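Local coordinates for ABC transporter, substrate binding protein (Polyamine) (Agrobacterium tumefaciens, PDB 4EUO) that binds gamma-aminobutyric acid (GABA) selectively in the periplasm and, as the solute-binding protein of an ABC transporter, probably delivers it for uptake, at residues Asn108-Ser113 / Gly211-Thr216; Gln220-Ala225 / Val290-Asn295. All coordinates share one frame; numbering follows the deposited sequence.

Contact 1: residues Asn108-Ser113 / Gly211-Thr216; sequences NVDSVS and GVKVET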
loop_
_atom_site.group_PDB
_atom_site.type_symbol
_atom_site.label_atom_id
_atom_site.label_comp_id
_atom_site.label_asym_id
_atom_site.label_seq_id
_atom_site.Cartn_x
_atom_site.Cartn_y
_atom_site.Cartn_z
ATOM N N ASN A 108 14.625 -6.828 -11.798
ATOM C CA ASN A 108 14.614 -7.820 -12.886
ATOM C C ASN A 108 16.111 -8.211 -13.027
ATOM O O ASN A 108 16.893 -7.605 -13.789
ATOM C CB ASN A 108 14.081 -7.151 -14.147
ATOM C CG ASN A 108 14.049 -8.052 -15.361
ATOM O OD1 ASN A 108 14.848 -8.984 -15.477
ATOM N ND2 ASN A 108 13.131 -7.795 -16.265
ATOM N N VAL A 109 16.501 -9.170 -12.203
ATOM C CA VAL A 109 17.897 -9.551 -12.016
ATOM C C VAL A 109 18.670 -9.902 -13.298
ATOM O O VAL A 109 19.801 -9.450 -13.487
ATOM C CB VAL A 109 18.029 -10.627 -10.900
ATOM C CG1 VAL A 109 17.238 -11.918 -11.214
ATOM C CG2 VAL A 109 19.494 -10.932 -10.595
ATOM N N ASP A 110 18.023 -10.631 -14.198
ATOM C CA ASP A 110 18.688 -11.079 -15.417
ATOM C C ASP A 110 18.832 -10.019 -16.486
ATOM O O ASP A 110 19.518 -10.271 -17.477
ATOM C CB ASP A 110 18.013 -12.355 -15.951
ATOM C CG ASP A 110 18.188 -13.583 -15.070
ATOM O OD1 ASP A 110 19.109 -13.579 -14.202
ATOM O OD2 ASP A 110 17.412 -14.542 -15.238
ATOM N N SER A 111 18.225 -8.824 -16.292
ATOM C CA SER A 111 18.286 -7.740 -17.269
ATOM C C SER A 111 19.315 -6.670 -16.936
ATOM O O SER A 111 19.498 -5.725 -17.708
ATOM C CB SER A 111 16.912 -7.093 -17.409
ATOM O OG SER A 111 16.587 -6.425 -16.203
ATOM N N VAL A 112 19.944 -6.774 -15.751
ATOM C CA VAL A 112 20.895 -5.769 -15.317
ATOM C C VAL A 112 22.214 -6.414 -14.905
ATOM O O VAL A 112 22.232 -7.584 -14.507
ATOM C CB VAL A 112 20.327 -4.888 -14.165
ATOM C CG1 VAL A 112 19.146 -4.050 -14.641
ATOM C CG2 VAL A 112 19.949 -5.717 -12.940
ATOM N N SER A 113 23.279 -5.612 -14.882
ATOM C CA SER A 113 24.576 -6.099 -14.437
ATOM C C SER A 113 24.505 -6.440 -12.943
ATOM O O SER A 113 25.009 -7.475 -12.515
ATOM C CB SER A 113 25.640 -5.036 -14.675
ATOM O OG SER A 113 26.854 -5.535 -14.146
ATOM N N GLY A 211 5.405 -16.765 -12.578
ATOM C CA GLY A 211 6.601 -17.300 -13.222
ATOM C C GLY A 211 7.709 -16.339 -13.581
ATOM O O GLY A 211 8.761 -16.771 -14.055
ATOM N N VAL A 212 7.549 -15.040 -13.287
ATOM C CA VAL A 212 8.550 -14.042 -13.610
ATOM C C VAL A 212 9.699 -14.047 -12.575
ATOM O O VAL A 212 9.446 -14.083 -11.368
ATOM C CB VAL A 212 7.883 -12.651 -13.750
ATOM C CG1 VAL A 212 8.884 -11.569 -14.110
ATOM C CG2 VAL A 212 6.763 -12.702 -14.784
ATOM N N LYS A 213 10.946 -14.035 -13.072
ATOM C CA LYS A 213 12.125 -14.060 -12.203
ATOM C C LYS A 213 12.448 -12.653 -11.737
ATOM O O LYS A 213 12.925 -11.834 -12.502
ATOM C CB LYS A 213 13.324 -14.699 -12.920
ATOM C CG LYS A 213 14.518 -14.904 -11.990
ATOM C CD LYS A 213 15.658 -15.619 -12.696
ATOM C CE LYS A 213 16.895 -15.690 -11.829
ATOM N NZ LYS A 213 18.042 -16.297 -12.555
ATOM N N VAL A 214 12.187 -12.400 -10.468
ATOM C CA VAL A 214 12.462 -11.105 -9.839
ATOM C C VAL A 214 13.166 -11.329 -8.522
ATOM O O VAL A 214 12.996 -12.373 -7.887
ATOM C CB VAL A 214 11.193 -10.221 -9.641
ATOM C CG1 VAL A 214 10.684 -9.669 -10.959
ATOM C CG2 VAL A 214 10.083 -10.957 -8.895
ATOM N N GLU A 215 14.013 -10.380 -8.138
ATOM C CA GLU A 215 14.694 -10.397 -6.858
ATOM C C GLU A 215 14.138 -9.215 -6.052
ATOM O O GLU A 215 13.774 -8.165 -6.622
ATOM C CB GLU A 215 16.183 -10.156 -7.101
ATOM C CG GLU A 215 17.130 -10.631 -6.026
ATOM C CD GLU A 215 18.531 -10.703 -6.587
ATOM O OE1 GLU A 215 19.238 -9.671 -6.525
ATOM O OE2 GLU A 215 18.889 -11.749 -7.176
ATOM N N THR A 216 14.090 -9.383 -4.733
ATOM C CA THR A 216 13.652 -8.322 -3.835
ATOM C C THR A 216 14.738 -8.105 -2.780
ATOM O O THR A 216 15.146 -9.075 -2.137
ATOM C CB THR A 216 12.352 -8.718 -3.124
ATOM O OG1 THR A 216 11.298 -8.773 -4.087
ATOM C CG2 THR A 216 11.958 -7.737 -2.060
HETATM O O HOH W 1 15.148 -11.353 -14.289
#

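Contact 2: residues Gln220-Ala225 / Val290-Asn295; sequences QNITAA and VNADMN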
loop_
_atom_site.group_PDB
_atom_site.type_symbol
_atom_site.label_atom_id
_atom_site.label_comp_id
_atom_site.label_asym_id
_atom_site.label_seq_id
_atom_site.Cartn_x
_atom_site.Cartn_y
_atom_site.Cartn_z
ATOM N N GLN A 220 16.440 -1.953 4.590
ATOM C CA GLN A 220 15.735 -0.715 4.969
ATOM C C GLN A 220 14.335 -0.665 4.314
ATOM O O GLN A 220 13.859 0.399 3.949
ATOM C CB GLN A 220 16.518 0.569 4.685
ATOM C CG GLN A 220 17.863 0.627 5.425
ATOM C CD GLN A 220 18.563 1.892 5.032
ATOM O OE1 GLN A 220 18.823 2.171 3.870
ATOM N NE2 GLN A 220 18.837 2.744 6.015
ATOM N N ASN A 221 13.686 -1.812 4.166
ATOM C CA ASN A 221 12.331 -1.824 3.552
ATOM C C ASN A 221 11.451 -0.881 4.367
ATOM O O ASN A 221 11.587 -0.814 5.588
ATOM C CB ASN A 221 11.789 -3.229 3.472
ATOM C CG ASN A 221 11.436 -3.858 4.791
ATOM O OD1 ASN A 221 10.287 -3.781 5.253
ATOM N ND2 ASN A 221 12.406 -4.590 5.405
ATOM N N ILE A 222 10.546 -0.158 3.691
ATOM C CA ILE A 222 9.759 0.882 4.337
ATOM C C ILE A 222 8.341 0.388 4.500
ATOM O O ILE A 222 7.641 0.159 3.498
ATOM C CB ILE A 222 9.836 2.164 3.518
ATOM C CG1 ILE A 222 11.292 2.657 3.380
ATOM C CG2 ILE A 222 8.913 3.251 4.134
ATOM C CD1 ILE A 222 11.420 3.677 2.238
ATOM N N THR A 223 7.887 0.233 5.752
ATOM C CA THR A 223 6.550 -0.305 5.995
ATOM C C THR A 223 5.484 0.753 6.050
ATOM O O THR A 223 5.733 1.926 6.378
ATOM C CB THR A 223 6.475 -1.087 7.316
ATOM O OG1 THR A 223 6.700 -0.191 8.402
ATOM C CG2 THR A 223 7.479 -2.175 7.388
ATOM N N ALA A 224 4.263 0.332 5.712
ATOM C CA ALA A 224 3.062 1.135 5.796
ATOM C C ALA A 224 1.884 0.169 5.800
ATOM O O ALA A 224 2.090 -1.047 5.780
ATOM C CB ALA A 224 2.977 2.142 4.640
ATOM N N ALA A 225 0.653 0.691 5.881
ATOM C CA ALA A 225 -0.493 -0.193 5.847
ATOM C C ALA A 225 -1.593 0.450 5.071
ATOM O O ALA A 225 -1.714 1.681 5.044
ATOM C CB ALA A 225 -0.980 -0.538 7.263
ATOM N N VAL A 290 12.457 0.094 8.105
ATOM C CA VAL A 290 12.082 1.479 8.449
ATOM C C VAL A 290 10.558 1.529 8.482
ATOM O O VAL A 290 9.911 0.974 7.594
ATOM C CB VAL A 290 12.667 2.421 7.372
ATOM C CG1 VAL A 290 12.212 3.864 7.588
ATOM C CG2 VAL A 290 14.196 2.350 7.354
ATOM N N ASN A 291 9.958 2.185 9.464
ATOM C CA ASN A 291 8.520 2.250 9.538
ATOM C C ASN A 291 8.053 3.625 9.130
ATOM O O ASN A 291 8.354 4.593 9.821
ATOM C CB ASN A 291 8.073 1.909 10.969
ATOM C CG ASN A 291 8.617 0.573 11.421
ATOM O OD1 ASN A 291 9.365 0.485 12.403
ATOM N ND2 ASN A 291 8.304 -0.491 10.706
ATOM N N ALA A 292 7.339 3.752 8.009
ATOM C CA ALA A 292 6.808 5.049 7.645
ATOM C C ALA A 292 5.757 5.465 8.652
ATOM O O ALA A 292 5.041 4.625 9.224
ATOM C CB ALA A 292 6.227 5.034 6.230
ATOM N N ASP A 293 5.668 6.772 8.869
ATOM C CA ASP A 293 4.724 7.294 9.868
ATOM C C ASP A 293 3.519 7.869 9.151
ATOM O O ASP A 293 3.539 8.995 8.633
ATOM C CB ASP A 293 5.409 8.357 10.727
ATOM C CG ASP A 293 4.563 8.830 11.890
ATOM O OD1 ASP A 293 3.330 8.665 11.838
ATOM O OD2 ASP A 293 5.155 9.309 12.880
ATOM N N MET A 294 2.482 7.059 9.073
ATOM C CA MET A 294 1.278 7.485 8.359
ATOM C C MET A 294 0.495 8.528 9.089
ATOM O O MET A 294 -0.225 9.291 8.446
ATOM C CB MET A 294 0.393 6.294 8.026
ATOM C CG MET A 294 1.102 5.261 7.109
ATOM S SD MET A 294 -0.043 4.009 6.545
ATOM C CE MET A 294 -0.539 3.229 8.055
ATOM N N ASN A 295 0.643 8.599 10.426
ATOM C CA ASN A 295 -0.046 9.643 11.179
ATOM C C ASN A 295 0.612 11.001 10.917
ATOM O O ASN A 295 -0.076 12.008 10.736
ATOM C CB ASN A 295 -0.048 9.291 12.646
ATOM C CG ASN A 295 -0.979 8.143 12.933
ATOM O OD1 ASN A 295 -0.641 7.212 13.673
ATOM N ND2 ASN A 295 -2.160 8.166 12.320
HETATM O O HOH W 2 4.875 1.757 9.277
#

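Contact 1: residues Asn108-Ser113 / Gly211-Thr216
K213 lays its extended side chain across V109 and ends at the carboxylate of D110. CG of K213 is anti to its backbone N (chi1 -173°), and the remaining torsions are also near 180°, which carries the ammonium over to the other segment. The K213 and D110 side chains meet at about a right angle. NZ of K213 lies 3.3 Å from OD2 and 3.4 Å from OD1 of D110. This is a long salt bridge whose two hydrogen bonds are weak. The two branches of V109 face different partners. CG1 touches the lysine chain, 3.8 Å from CE of K213. CG2 meets the carboxylate of E215, with OE2 of E215 3.6 Å away; these two side chains also cross at about a right angle. Water 1 links the two backbones. It takes the N-H of D110 and donates to the carbonyl O of K213, 2.9 Å away, and to OD1 of N108. ND2 of N108 donates to the carbonyl O of I189. This surface contact packs the short 3-10 turn 109-111 against the end of the loop after helix 201-209 and the first residue of strand 215-229, in a periplasmic solute-binding fold.

Contact 2: residues Gln220-Ala225 / Val290-Asn295
Strand 215-229 and strand 289-291 pair in parallel, and the chain then leaves this sheet for the helix that starts at M294. I222 is paired with V290 and T223 with N291. N of V290 donates to O of N221 at 2.8 Å, nearly straight at 174°. O of V290 then takes the N-H of T223, also at 2.8 Å. O of T223 receives N of A292, a more bent bond of 144°, and this carries the ladder one residue past the strand.

On one face I222 and V290 lie together. CG2 of I222 also reaches CB of A292 at 3.8 Å, while L148 of helix 142-149 packs on both I222 and V290. On the other face T223 and N291 stand side by side and point the same way. T223 holds OG1 between its backbone N and carbonyl carbon (chi1 65°). That hydroxyl oxygen accepts an N-H from ND2 of N291 at 2.8 Å. The bond is straight, and OG1 lies in the amide plane. Water 2 bonds to the same hydroxyl and donates to O of A292.

A224 pairs with Y101 of strand 96-107, and Y101 and D226, the residue after A225, line the GABA pocket; the side chain of A224 itself is about 7 Å from the bound GABA. Further along, M294 turns its thioether back to A225. Its SD takes a weak, long hydrogen bond from N of A225 (3.5 Å), and its CE lies 3.9 Å from CB of A225. D293, just before M294, is the N-cap of helix 294-299, and F90 packs on both A225 and M294.

How the contacts relate
Following the chain from the N terminus, strand 96-107 runs out into 108-113, the first half of contact 1. The chain then makes a long excursion through helices 142-149, 162-170 and 182-190 and strands 132-135, 176-179 and 196-200 before 211-216 returns and closes that loop. Strand 215-229 begins there and leads, after a corner at Q220, into 220-225. This segment opens contact 2, which 290-295 closes after a second, shorter excursion through helices 237-247, 250-260 and 275-278. The two loops are in series; they neither nest nor cross. Strand 215-229 serves both. Contact 1 ties its start to a surface turn, and contact 2 ties its middle to strand 289-291, with centres about 25 Å apart.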